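Local coordinates for hypothetical protein PH0730 (Pyrococcus horikoshii, PDB 2P8T) that is of unknown function but joins a helix-turn-helix-type N-terminal domain to a second domain, with ATP binding and aminoacyl-tRNA ligase activity only tentatively suggested, at residues 99-105 with 161-166; 24-28 with 76-80; 53-59 with 195-199; 14-18 with 45-50; 38-42 with 171-175. One frame throughout, in Å; residues are numbered along the deposited sequence.

Contact 1. Residues 99-105 with 161-166; sequences AIVVKNP and GDAVII
Ile100 and Ile165 form an antiparallel hydrogen-bonded pair, Ile165 N reaching Ile100 O at 2.8 Å while Ile100 N returns a bond to Ile165 O. Val102 and Ala163 repeat the pattern, and Val101 with Val164 is the non-hydrogen-bonded pair between them. Branched aliphatic residues suit such buried strands. On the face holding Val102 and Ile165 the packing is tight: Val102 CG2 lies 3.4 Å from Ile165 CD1. Ala163, with just a methyl, lets the Pro105 ring settle close, its CG 3.8 Å from Ala163 CB.

Asp162 turns the strand end polar. Its CB lies 3.6 Å from Val102 O, and a chi1 of -74° swings CG to the side of its own backbone N, so that CG comes near Lys103 CA. Of the carboxylate oxygens, Asp162 OD1 takes a weak bond from Asn104 N at 3.3 Å. Asp162 OD2 rests 3.6 Å from Val101 CG1 and accepts from Glu159 N. Lys103 runs alongside in the same direction, but its NZ goes to Asp157 and the carbonyls of Leu81 and Phe84.

The pair occupies the interior of a five-stranded antiparallel sheet, flanked by strands 88-92 and 124-131. Helix 172-187 packs on the face of Ile100, Val102 and Ile165, and Ile155 meets Ala99 and Ile166 on the other.

Contact 2. Residues 24-28 with 76-80; sequences IFLLK and IRDKL
Ile24 and Arg77 bring their CA atoms to 6.3 Å where the last turn of helix 17-26 meets helix 71-81. Arg77 bridges the gap: with CG trans to the backbone N (chi1 -157°) and the chain extended as far as NE, it carries its guanidinium to the helix end. Arg77 NH2 gives Phe25 O a nearly straight bond of 2.8 Å (177° at the hydrogen), in both the guanidinium and the carbonyl plane and on a lone pair. Arg77 NE reaches Ile24 O at 2.9 Å, a more bent bond with the oxygen tilted from the guanidinium plane. Helix 17-26 opens what looks like a winged-helix domain, three helices followed by the hairpin 60-69, and at its end the carbonyls run short of following turns to bond them; a long, many-handed donor suits that place. Lys28 CB lies over one face of the guanidinium, 3.4 Å from Arg77 NH2, and NH1 forms a salt bridge with Glu86. A leucine in place of Arg77 would probably leave both carbonyls without these donors and Glu86 without this salt-bridge partner. Beside this polar grip, Ile24 works in two directions: CD1 meets Ile76 CG2 at 3.8 Å, and CG2 meets Leu80 CD1 at 3.9 Å, each crossing near a right angle.

Contact 3. Residues 53-59 with 195-199; sequences KLSHLDI and ILEVV
Val198 pushes its two methyls into the end of helix 44-56, in the probably winged-helix N-terminal domain, and loses more surface here than any other residue of the two segments. With CG1 opposite the backbone N (chi1 -175°), the branches part. Val198 CG1 goes to Leu54, 3.8 Å from CD2, the side chains crossing at about a right angle. Val198 CG2 sits between two others: it lies 3.7 Å from Leu57 CD1 and 3.8 Å from Ile59 CD1, and Ile59 comes to it tip to tip. A small beta-branched residue suits this spot, since each methyl finds its own partners from a short stem.

Leu57 comes next. While CD1 serves Val198, its other methyl, Leu57 CD2, is 3.9 Å from Glu197 CD, so an aliphatic branch lies against a carboxylate whose extended chain crosses it obliquely. Leu57 and Ile59 can both face Val198 because the helix stops between them in a Schellman motif: Asp58 has positive phi, and Ile59 N bonds back to Leu54 O.

Lys53 slides past Val198 in the opposite direction, its CG 3.6 Å from Val198 O, an oxygen that is hydrogen-bonded by Tyr15. Lys53 NZ stays 7.0 Å from Glu197 OE2, too far for a salt bridge.

No hydrogen bond joins the two segments. The C-terminal tail, turning through a type I beta turn from Leu196 to Val199, is held against 53-59 by apolar packing, the Tyr15 bond coming from outside the pair; any attraction between the charged groups of Lys53 and Glu197 would probably be weak.

Contact 4. Residues 14-18 with 45-50; sequences EYTVE and GSVRTL
Glu14 and Ser46 place their CA atoms 5.3 Å apart, where the extended lead-in to helix 17-26 passes the early turns of helix 44-56. Ser46 OG donates to Glu14 O at 2.6 Å, approaching from above the carbonyl plane, 36° out of it, and not on a lone pair. A serine suits this buried place on the helix: its hydroxyl is short enough to meet a backbone oxygen this close.

Tyr15 is the main apolar partner. Its chi1 of 63° puts CG between the backbone N and the carbonyl carbon, a crowded position that lays the ring against the helix. Leu50 CD1 sits over one face in a CH-pi contact, 4.1 Å from the Tyr15 ring centroid and displaced toward the rim. Leu50 CB adds a contact of 3.8 Å to Tyr15 CD2. At the ring edge, in its plane, Thr49 CG2 approaches Tyr15 CE2 at 3.8 Å, while Thr49 OG1 turns back to bond Gly45 O. Tyr15 OH bonds Val198 O. With an alanine here, Leu50 CD1 would probably face a gap where the ring lay, and Val198 O would probably lack its hydroxyl partner.

Thr16, the N-cap of helix 17-26, touches Lys177, and Val17 and Glu18 bring the start of that helix against helix 172-187. Val20 touches both Tyr15 and Leu50. The lead-in thus lies between the second domain and helix 44-56, which corresponds in position to the recognition helix of winged-helix domains.

Contact 5. Residues 38-42 with 171-175; sequences ERLEL and TPAKA
Arg39 meets Ala173 through its backbone: Arg39 O lies 3.2 Å from Ala173 CB. The CA atoms come closest at Leu40, whose CA is 5.2 Å from that of Ala173, and an alanine suits so close an approach. The Leu40 side chain itself turns away, to Ala22 and Val23 of helix 17-26.

Glu41 leaves the helix with positive phi (62°), and its side chain points at the second segment. Glu41 CB rests 3.6 Å from Ala173 CB. Farther out, Glu41 OE2 accepts a bond from Thr171 OG1 at 3.0 Å, on the syn side and 18° out of the carboxylate plane. Glu41 OE1 makes a salt bridge of 3.5 Å with Lys174 NZ, and a water joins the same two atoms; a second water links Ala173 N to OE2, the latter weakly. Thr171 OG1 has two roles, for as N-cap it also accepts from Lys174 N. A carboxylate suits this place, since the start of a helix probably adds to the pull of the lysine.

The contact joins the end of helix 33-40, in the N-terminal domain, to the start of helix 172-187, whose Pro172 and Ala175 rest on strand 95-102 of the other domain.

How the contacts relate
Contacts 2 to 5 form a closed ring, while contact 1 stands apart in the sheet. Contact 2 meets contact 3 through Ile76 CG2 and Ile195 CG1, 3.7 Å apart, so helix 193-196 packs on helices 17-26 and 71-81, and Val198 after it on helix 44-56. Contacts 3 and 4 share helix 44-56 and are tied by a probable hydrogen bond of 2.5 Å from Tyr15 OH to Val198 O. Contact 4 touches contact 5 where Val47 CG2 lies 3.6 Å from Leu42 CB, and Leu26 CD1, 3.7 Å from Leu40 CD2, joins contact 2 to contact 5. Contact 1 is about 26 Å, centre to centre, from contacts 3 and 4; helix 172-187, which packs on its strands, starts at contact 5 and so links the two domains.

Contact 1. Residues 99-105 with 161-166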
# COMPACT_ATOMS: atom_id res chain seq x y z
N ALA A 99 3.42 4.01 -5.24
CA ALA A 99 2.19 4.72 -5.51
C ALA A 99 1.03 3.74 -5.33
O ALA A 99 1.10 2.59 -5.79
CB ALA A 99 2.19 5.31 -6.93
N ILE A 100 0.01 4.21 -4.61
CA ILE A 100 -1.25 3.48 -4.45
C ILE A 100 -2.42 4.42 -4.72
O ILE A 100 -2.54 5.49 -4.11
CB ILE A 100 -1.39 2.85 -3.03
CG1 ILE A 100 -0.17 1.99 -2.67
CG2 ILE A 100 -2.71 2.06 -2.92
CD1 ILE A 100 -0.20 1.39 -1.23
N VAL A 101 -3.30 4.01 -5.63
CA VAL A 101 -4.53 4.75 -5.91
C VAL A 101 -5.55 4.30 -4.89
O VAL A 101 -5.74 3.08 -4.67
CB VAL A 101 -5.08 4.45 -7.33
CG1 VAL A 101 -6.41 5.19 -7.59
CG2 VAL A 101 -4.05 4.77 -8.39
N VAL A 102 -6.21 5.26 -4.25
CA VAL A 102 -7.33 4.98 -3.34
C VAL A 102 -8.63 5.36 -4.04
O VAL A 102 -8.85 6.52 -4.41
CB VAL A 102 -7.21 5.76 -2.02
CG1 VAL A 102 -8.35 5.41 -1.09
CG2 VAL A 102 -5.86 5.48 -1.34
N LYS A 103 -9.50 4.37 -4.22
CA LYS A 103 -10.71 4.52 -4.99
C LYS A 103 -11.81 5.08 -4.12
O LYS A 103 -11.92 4.70 -2.96
CB LYS A 103 -11.11 3.17 -5.61
CG LYS A 103 -10.14 2.76 -6.71
CD LYS A 103 -9.91 1.26 -6.79
CE LYS A 103 -9.03 0.95 -8.00
NZ LYS A 103 -8.69 -0.50 -8.15
N ASN A 104 -12.60 5.98 -4.69
CA ASN A 104 -13.63 6.74 -3.97
C ASN A 104 -13.24 7.11 -2.53
O ASN A 104 -13.88 6.65 -1.58
CB ASN A 104 -15.01 6.03 -4.02
CG ASN A 104 -16.14 6.85 -3.35
OD1 ASN A 104 -16.27 8.06 -3.58
ND2 ASN A 104 -16.94 6.19 -2.51
N PRO A 105 -12.18 7.94 -2.36
CA PRO A 105 -11.67 8.29 -1.04
C PRO A 105 -12.61 9.22 -0.29
O PRO A 105 -13.46 9.87 -0.92
CB PRO A 105 -10.36 9.02 -1.35
CG PRO A 105 -10.62 9.64 -2.70
CD PRO A 105 -11.41 8.61 -3.43
N GLY A 161 -11.60 11.81 -9.12
CA GLY A 161 -12.01 11.78 -7.74
C GLY A 161 -11.18 10.84 -6.88
O GLY A 161 -11.22 10.94 -5.66
N ASP A 162 -10.47 9.92 -7.51
CA ASP A 162 -9.62 9.01 -6.78
C ASP A 162 -8.50 9.82 -6.11
O ASP A 162 -8.21 10.96 -6.51
CB ASP A 162 -9.01 7.93 -7.69
CG ASP A 162 -10.01 6.86 -8.12
OD1 ASP A 162 -11.14 6.78 -7.57
OD2 ASP A 162 -9.62 6.06 -9.00
N ALA A 163 -7.90 9.25 -5.08
CA ALA A 163 -6.70 9.81 -4.46
C ALA A 163 -5.50 9.00 -4.91
O ALA A 163 -5.63 7.82 -5.25
CB ALA A 163 -6.82 9.81 -2.93
N VAL A 164 -4.34 9.63 -4.94
CA VAL A 164 -3.14 8.92 -5.35
C VAL A 164 -2.08 9.17 -4.29
O VAL A 164 -1.62 10.31 -4.12
CB VAL A 164 -2.62 9.34 -6.76
CG1 VAL A 164 -1.41 8.46 -7.12
CG2 VAL A 164 -3.70 9.18 -7.83
N ILE A 165 -1.71 8.12 -3.57
CA ILE A 165 -0.69 8.21 -2.51
C ILE A 165 0.62 7.92 -3.15
O ILE A 165 0.75 6.89 -3.81
CB ILE A 165 -0.90 7.14 -1.43
CG1 ILE A 165 -2.25 7.32 -0.74
CG2 ILE A 165 0.24 7.11 -0.39
CD1 ILE A 165 -2.75 6.01 -0.08
N ILE A 166 1.60 8.80 -2.95
CA ILE A 166 2.97 8.48 -3.39
C ILE A 166 3.93 8.72 -2.24
O ILE A 166 4.07 9.85 -1.78
CB ILE A 166 3.43 9.35 -4.59
CG1 ILE A 166 2.42 9.22 -5.74
CG2 ILE A 166 4.86 8.94 -5.06
CD1 ILE A 166 2.58 10.22 -6.85

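Contact 2. Residues 24-28 with 76-80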
# COMPACT_ATOMS: atom_id res chain seq x y z
N ILE A 24 -0.64 -9.50 2.00
CA ILE A 24 -1.71 -9.81 1.07
C ILE A 24 -1.48 -9.15 -0.30
O ILE A 24 -1.70 -9.79 -1.33
CB ILE A 24 -3.10 -9.43 1.65
CG1 ILE A 24 -3.31 -10.16 3.00
CG2 ILE A 24 -4.23 -9.76 0.67
CD1 ILE A 24 -4.67 -9.92 3.62
N PHE A 25 -1.03 -7.90 -0.30
CA PHE A 25 -0.55 -7.29 -1.56
C PHE A 25 0.59 -8.10 -2.20
O PHE A 25 0.59 -8.32 -3.42
CB PHE A 25 -0.14 -5.83 -1.36
CG PHE A 25 -1.29 -4.88 -1.31
CD1 PHE A 25 -2.17 -4.76 -2.40
CD2 PHE A 25 -1.51 -4.09 -0.20
CE1 PHE A 25 -3.24 -3.88 -2.37
CE2 PHE A 25 -2.57 -3.20 -0.15
CZ PHE A 25 -3.45 -3.10 -1.24
N LEU A 26 1.55 -8.53 -1.39
CA LEU A 26 2.74 -9.22 -1.92
C LEU A 26 2.42 -10.58 -2.51
O LEU A 26 3.01 -10.97 -3.53
CB LEU A 26 3.83 -9.35 -0.85
CG LEU A 26 4.61 -8.09 -0.49
CD1 LEU A 26 5.50 -8.33 0.74
CD2 LEU A 26 5.44 -7.57 -1.66
N LEU A 27 1.49 -11.29 -1.88
CA LEU A 27 1.16 -12.67 -2.28
C LEU A 27 0.27 -12.80 -3.53
O LEU A 27 -0.48 -13.76 -3.67
CB LEU A 27 0.58 -13.44 -1.07
CG LEU A 27 1.57 -13.81 0.05
CD1 LEU A 27 0.87 -14.55 1.18
CD2 LEU A 27 2.75 -14.64 -0.46
N LYS A 28 0.36 -11.83 -4.43
CA LYS A 28 -0.24 -11.97 -5.77
C LYS A 28 0.43 -13.14 -6.48
O LYS A 28 -0.18 -13.79 -7.35
CB LYS A 28 -0.08 -10.68 -6.58
CG LYS A 28 1.36 -10.25 -6.83
CD LYS A 28 1.46 -8.78 -7.24
CE LYS A 28 0.82 -8.50 -8.59
NZ LYS A 28 1.68 -8.96 -9.73
N ILE A 76 -10.32 -11.93 -0.16
CA ILE A 76 -9.86 -10.76 0.59
C ILE A 76 -9.07 -9.79 -0.28
O ILE A 76 -9.35 -8.60 -0.28
CB ILE A 76 -9.06 -11.16 1.85
CG1 ILE A 76 -10.02 -11.71 2.91
CG2 ILE A 76 -8.32 -9.93 2.43
CD1 ILE A 76 -9.31 -12.48 4.06
N ARG A 77 -8.09 -10.32 -1.02
CA ARG A 77 -7.29 -9.51 -1.94
C ARG A 77 -8.14 -8.82 -3.01
O ARG A 77 -7.90 -7.66 -3.36
CB ARG A 77 -6.23 -10.37 -2.63
CG ARG A 77 -5.04 -9.55 -3.14
CD ARG A 77 -3.96 -10.40 -3.83
NE ARG A 77 -2.76 -9.58 -4.05
CZ ARG A 77 -2.65 -8.68 -5.02
NH1 ARG A 77 -3.63 -8.51 -5.89
NH2 ARG A 77 -1.55 -7.94 -5.15
N ASP A 78 -9.12 -9.55 -3.55
CA ASP A 78 -10.00 -8.97 -4.56
C ASP A 78 -10.77 -7.79 -4.00
O ASP A 78 -10.90 -6.74 -4.65
CB ASP A 78 -10.95 -10.02 -5.15
CG ASP A 78 -10.24 -11.03 -6.02
OD1 ASP A 78 -9.06 -10.83 -6.37
OD2 ASP A 78 -10.88 -12.05 -6.37
N LYS A 79 -11.25 -7.95 -2.77
CA LYS A 79 -11.87 -6.87 -2.04
C LYS A 79 -10.91 -5.68 -1.84
O LYS A 79 -11.33 -4.54 -1.97
CB LYS A 79 -12.42 -7.37 -0.71
CG LYS A 79 -13.70 -8.23 -0.87
CD LYS A 79 -14.07 -8.97 0.42
CE LYS A 79 -15.09 -10.08 0.15
NZ LYS A 79 -16.35 -9.51 -0.45
N LEU A 80 -9.64 -5.94 -1.54
CA LEU A 80 -8.65 -4.85 -1.40
C LEU A 80 -8.44 -4.10 -2.70
O LEU A 80 -8.37 -2.86 -2.71
CB LEU A 80 -7.30 -5.36 -0.88
CG LEU A 80 -7.24 -5.70 0.60
CD1 LEU A 80 -5.86 -6.27 0.94
CD2 LEU A 80 -7.52 -4.45 1.46

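Contact 3. Residues 53-59 with 195-199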
# COMPACT_ATOMS: atom_id res chain seq x y z
N LYS A 53 -0.38 -17.00 11.79
CA LYS A 53 -1.74 -16.53 12.00
C LYS A 53 -2.53 -16.59 10.70
O LYS A 53 -3.67 -17.03 10.70
CB LYS A 53 -1.78 -15.10 12.58
CG LYS A 53 -3.17 -14.67 13.04
CD LYS A 53 -3.59 -15.41 14.30
CE LYS A 53 -4.95 -14.92 14.78
NZ LYS A 53 -5.30 -15.62 16.05
N LEU A 54 -1.91 -16.14 9.61
CA LEU A 54 -2.59 -16.22 8.30
C LEU A 54 -2.95 -17.67 7.95
O LEU A 54 -4.06 -17.92 7.49
CB LEU A 54 -1.73 -15.59 7.20
CG LEU A 54 -1.59 -14.08 7.31
CD1 LEU A 54 -0.58 -13.62 6.29
CD2 LEU A 54 -2.93 -13.35 7.10
N SER A 55 -2.06 -18.61 8.28
CA SER A 55 -2.36 -20.04 8.06
C SER A 55 -3.54 -20.56 8.91
O SER A 55 -4.42 -21.27 8.40
CB SER A 55 -1.11 -20.92 8.32
OG SER A 55 -1.41 -22.28 7.99
N HIS A 56 -3.57 -20.19 10.19
CA HIS A 56 -4.63 -20.62 11.09
C HIS A 56 -5.96 -20.12 10.61
O HIS A 56 -6.96 -20.83 10.67
CB HIS A 56 -4.37 -20.14 12.54
CG HIS A 56 -3.11 -20.68 13.12
ND1 HIS A 56 -2.50 -20.13 14.23
CD2 HIS A 56 -2.30 -21.69 12.71
CE1 HIS A 56 -1.38 -20.79 14.49
NE2 HIS A 56 -1.24 -21.74 13.58
N LEU A 57 -5.95 -18.90 10.07
CA LEU A 57 -7.16 -18.25 9.61
C LEU A 57 -7.56 -18.67 8.18
O LEU A 57 -8.53 -18.14 7.64
CB LEU A 57 -6.99 -16.73 9.71
CG LEU A 57 -7.13 -16.19 11.14
CD1 LEU A 57 -6.77 -14.73 11.12
CD2 LEU A 57 -8.53 -16.39 11.70
N ASP A 58 -6.82 -19.61 7.61
CA ASP A 58 -7.09 -20.16 6.26
C ASP A 58 -7.03 -19.05 5.21
O ASP A 58 -7.81 -19.04 4.24
CB ASP A 58 -8.45 -20.87 6.19
CG ASP A 58 -8.66 -21.62 4.87
OD1 ASP A 58 -7.67 -22.16 4.34
OD2 ASP A 58 -9.82 -21.66 4.38
N ILE A 59 -6.10 -18.12 5.41
CA ILE A 59 -5.92 -17.04 4.46
C ILE A 59 -4.80 -17.38 3.51
O ILE A 59 -4.85 -17.03 2.33
CB ILE A 59 -5.71 -15.68 5.17
CG1 ILE A 59 -7.03 -15.27 5.84
CG2 ILE A 59 -5.26 -14.60 4.19
CD1 ILE A 59 -6.91 -14.04 6.78
N ILE A 195 -9.49 -9.15 7.82
CA ILE A 195 -8.12 -8.65 7.91
C ILE A 195 -7.80 -8.22 9.35
O ILE A 195 -6.74 -8.55 9.89
CB ILE A 195 -7.88 -7.47 6.94
CG1 ILE A 195 -7.88 -7.97 5.49
CG2 ILE A 195 -6.56 -6.73 7.25
CD1 ILE A 195 -7.74 -6.86 4.44
N LEU A 196 -8.71 -7.47 9.95
CA LEU A 196 -8.54 -7.02 11.34
C LEU A 196 -8.37 -8.21 12.29
O LEU A 196 -7.66 -8.10 13.30
CB LEU A 196 -9.74 -6.17 11.77
CG LEU A 196 -10.02 -4.89 10.97
CD1 LEU A 196 -11.33 -4.23 11.43
CD2 LEU A 196 -8.84 -3.90 11.07
N GLU A 197 -9.00 -9.35 11.96
CA GLU A 197 -8.87 -10.58 12.77
C GLU A 197 -7.42 -11.09 12.90
O GLU A 197 -7.09 -11.83 13.82
CB GLU A 197 -9.75 -11.69 12.18
CG GLU A 197 -10.27 -12.69 13.22
CD GLU A 197 -11.23 -13.74 12.66
OE1 GLU A 197 -11.54 -13.74 11.43
OE2 GLU A 197 -11.69 -14.57 13.47
N VAL A 198 -6.56 -10.69 11.97
CA VAL A 198 -5.19 -11.18 11.95
C VAL A 198 -4.32 -10.50 13.03
O VAL A 198 -3.31 -11.06 13.50
CB VAL A 198 -4.57 -11.05 10.53
CG1 VAL A 198 -3.17 -11.69 10.48
CG2 VAL A 198 -5.50 -11.67 9.46
N VAL A 199 -4.70 -9.30 13.45
CA VAL A 199 -3.87 -8.62 14.44
C VAL A 199 -4.28 -9.05 15.85
O VAL A 199 -5.46 -9.23 16.12
CB VAL A 199 -3.86 -7.08 14.26
CG1 VAL A 199 -5.17 -6.57 13.71
CG2 VAL A 199 -3.49 -6.37 15.56

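Contact 4. Residues 14-18 with 45-50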
# COMPACT_ATOMS: atom_id res chain seq x y z
N GLU A 14 4.17 -7.35 17.51
CA GLU A 14 5.35 -7.71 16.66
C GLU A 14 5.06 -7.57 15.16
O GLU A 14 5.99 -7.58 14.35
CB GLU A 14 5.85 -9.13 16.96
CG GLU A 14 6.42 -9.34 18.36
CD GLU A 14 7.39 -10.52 18.44
OE1 GLU A 14 8.18 -10.73 17.48
OE2 GLU A 14 7.38 -11.24 19.46
N TYR A 15 3.78 -7.45 14.81
CA TYR A 15 3.37 -7.08 13.44
C TYR A 15 2.12 -6.21 13.50
O TYR A 15 1.35 -6.29 14.45
CB TYR A 15 3.14 -8.30 12.53
CG TYR A 15 2.02 -9.26 12.95
CD1 TYR A 15 0.69 -8.99 12.65
CD2 TYR A 15 2.32 -10.45 13.61
CE1 TYR A 15 -0.33 -9.88 13.02
CE2 TYR A 15 1.31 -11.35 14.00
CZ TYR A 15 -0.01 -11.06 13.70
OH TYR A 15 -0.99 -11.94 14.06
N THR A 16 1.92 -5.40 12.46
CA THR A 16 0.83 -4.42 12.42
C THR A 16 -0.19 -4.75 11.32
O THR A 16 0.08 -5.60 10.49
CB THR A 16 1.40 -3.00 12.18
OG1 THR A 16 1.98 -2.95 10.87
CG2 THR A 16 2.52 -2.69 13.19
N VAL A 17 -1.35 -4.08 11.33
CA VAL A 17 -2.33 -4.23 10.25
C VAL A 17 -1.68 -3.88 8.89
O VAL A 17 -2.01 -4.48 7.87
CB VAL A 17 -3.64 -3.42 10.51
CG1 VAL A 17 -3.37 -1.91 10.48
CG2 VAL A 17 -4.74 -3.78 9.53
N GLU A 18 -0.72 -2.95 8.90
CA GLU A 18 -0.05 -2.55 7.67
C GLU A 18 0.79 -3.70 7.16
O GLU A 18 0.90 -3.89 5.97
CB GLU A 18 0.80 -1.29 7.86
CG GLU A 18 -0.02 -0.01 8.01
CD GLU A 18 -0.45 0.28 9.44
OE1 GLU A 18 -0.04 -0.48 10.35
OE2 GLU A 18 -1.18 1.28 9.64
N GLY A 45 11.01 -13.63 13.72
CA GLY A 45 9.97 -13.98 14.68
C GLY A 45 8.63 -13.40 14.29
O GLY A 45 7.61 -14.08 14.33
N SER A 46 8.65 -12.13 13.90
CA SER A 46 7.47 -11.39 13.44
C SER A 46 6.84 -11.95 12.16
O SER A 46 5.62 -12.12 12.10
CB SER A 46 7.81 -9.91 13.26
OG SER A 46 7.97 -9.28 14.52
N VAL A 47 7.66 -12.23 11.16
CA VAL A 47 7.17 -12.83 9.92
C VAL A 47 6.61 -14.24 10.17
O VAL A 47 5.56 -14.59 9.64
CB VAL A 47 8.25 -12.88 8.80
CG1 VAL A 47 7.78 -13.70 7.59
CG2 VAL A 47 8.61 -11.48 8.36
N ARG A 48 7.32 -15.04 10.96
CA ARG A 48 6.87 -16.39 11.28
C ARG A 48 5.49 -16.37 11.91
O ARG A 48 4.61 -17.15 11.51
CB ARG A 48 7.86 -17.09 12.22
CG ARG A 48 8.97 -17.83 11.53
CD ARG A 48 8.77 -19.35 11.70
NE ARG A 48 9.74 -20.16 10.97
CZ ARG A 48 11.06 -20.16 11.17
NH1 ARG A 48 11.62 -19.37 12.08
NH2 ARG A 48 11.84 -20.96 10.44
N THR A 49 5.31 -15.48 12.87
CA THR A 49 4.07 -15.40 13.62
C THR A 49 2.93 -14.90 12.74
O THR A 49 1.83 -15.44 12.78
CB THR A 49 4.23 -14.48 14.85
OG1 THR A 49 5.22 -15.04 15.72
CG2 THR A 49 2.93 -14.36 15.59
N LEU A 50 3.23 -13.87 11.94
CA LEU A 50 2.27 -13.36 10.98
C LEU A 50 1.80 -14.45 10.02
O LEU A 50 0.60 -14.62 9.85
CB LEU A 50 2.86 -12.15 10.22
CG LEU A 50 2.07 -11.61 9.04
CD1 LEU A 50 0.64 -11.29 9.40
CD2 LEU A 50 2.80 -10.38 8.50

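Contact 5. Residues 38-42 with 171-175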
# COMPACT_ATOMS: atom_id res chain seq x y z
N GLU A 38 12.42 -10.01 3.64
CA GLU A 38 13.25 -8.99 2.99
C GLU A 38 12.41 -7.81 2.48
O GLU A 38 12.80 -6.65 2.65
CB GLU A 38 14.09 -9.60 1.85
CG GLU A 38 13.30 -9.98 0.59
CD GLU A 38 14.16 -10.22 -0.65
OE1 GLU A 38 15.24 -10.84 -0.53
OE2 GLU A 38 13.72 -9.81 -1.75
N ARG A 39 11.26 -8.12 1.89
CA ARG A 39 10.41 -7.11 1.26
C ARG A 39 9.58 -6.30 2.26
O ARG A 39 9.18 -5.17 1.97
CB ARG A 39 9.51 -7.76 0.20
CG ARG A 39 10.30 -8.36 -0.96
CD ARG A 39 9.48 -8.47 -2.24
NE ARG A 39 8.77 -7.23 -2.56
CZ ARG A 39 8.57 -6.78 -3.80
NH1 ARG A 39 9.04 -7.44 -4.85
NH2 ARG A 39 7.90 -5.64 -3.98
N LEU A 40 9.31 -6.88 3.43
CA LEU A 40 8.59 -6.19 4.49
C LEU A 40 9.54 -5.47 5.44
O LEU A 40 9.15 -4.51 6.11
CB LEU A 40 7.76 -7.16 5.32
CG LEU A 40 6.61 -8.02 4.78
CD1 LEU A 40 6.15 -8.95 5.89
CD2 LEU A 40 5.46 -7.17 4.29
N GLU A 41 10.78 -5.95 5.50
CA GLU A 41 11.78 -5.48 6.48
C GLU A 41 11.26 -5.78 7.89
O GLU A 41 11.25 -4.91 8.76
CB GLU A 41 12.07 -3.98 6.29
CG GLU A 41 13.54 -3.61 6.16
CD GLU A 41 13.75 -2.32 5.37
OE1 GLU A 41 13.46 -1.23 5.90
OE2 GLU A 41 14.22 -2.40 4.22
N LEU A 42 10.82 -7.02 8.09
CA LEU A 42 10.32 -7.49 9.38
C LEU A 42 11.18 -8.62 9.94
O LEU A 42 11.74 -9.42 9.18
CB LEU A 42 8.88 -7.99 9.26
CG LEU A 42 7.73 -7.08 9.71
CD1 LEU A 42 7.62 -5.88 8.80
CD2 LEU A 42 6.41 -7.88 9.73
N THR A 171 14.37 2.76 1.75
CA THR A 171 14.24 1.39 1.24
C THR A 171 12.85 1.20 0.64
O THR A 171 11.92 1.88 1.06
CB THR A 171 14.50 0.32 2.35
OG1 THR A 171 13.42 0.32 3.29
CG2 THR A 171 15.82 0.57 3.09
N PRO A 172 12.71 0.29 -0.35
CA PRO A 172 11.39 -0.05 -0.86
C PRO A 172 10.41 -0.50 0.24
O PRO A 172 9.22 -0.18 0.15
CB PRO A 172 11.67 -1.18 -1.84
CG PRO A 172 13.08 -0.95 -2.28
CD PRO A 172 13.78 -0.42 -1.08
N ALA A 173 10.89 -1.21 1.25
CA ALA A 173 10.01 -1.72 2.30
C ALA A 173 9.39 -0.59 3.10
O ALA A 173 8.19 -0.61 3.41
CB ALA A 173 10.76 -2.67 3.22
N LYS A 174 10.20 0.41 3.41
CA LYS A 174 9.70 1.58 4.13
C LYS A 174 8.72 2.38 3.28
O LYS A 174 7.73 2.86 3.81
CB LYS A 174 10.83 2.48 4.62
CG LYS A 174 11.70 1.82 5.69
CD LYS A 174 12.83 2.74 6.07
CE LYS A 174 13.90 2.00 6.87
NZ LYS A 174 13.35 1.47 8.14
N ALA A 175 8.99 2.53 1.99
CA ALA A 175 8.03 3.17 1.06
C ALA A 175 6.70 2.40 1.03
O ALA A 175 5.62 2.99 1.05
CB ALA A 175 8.62 3.30 -0.37
O HOH W 1 13.35 -2.88 1.02
O HOH W 2 11.67 -1.03 7.97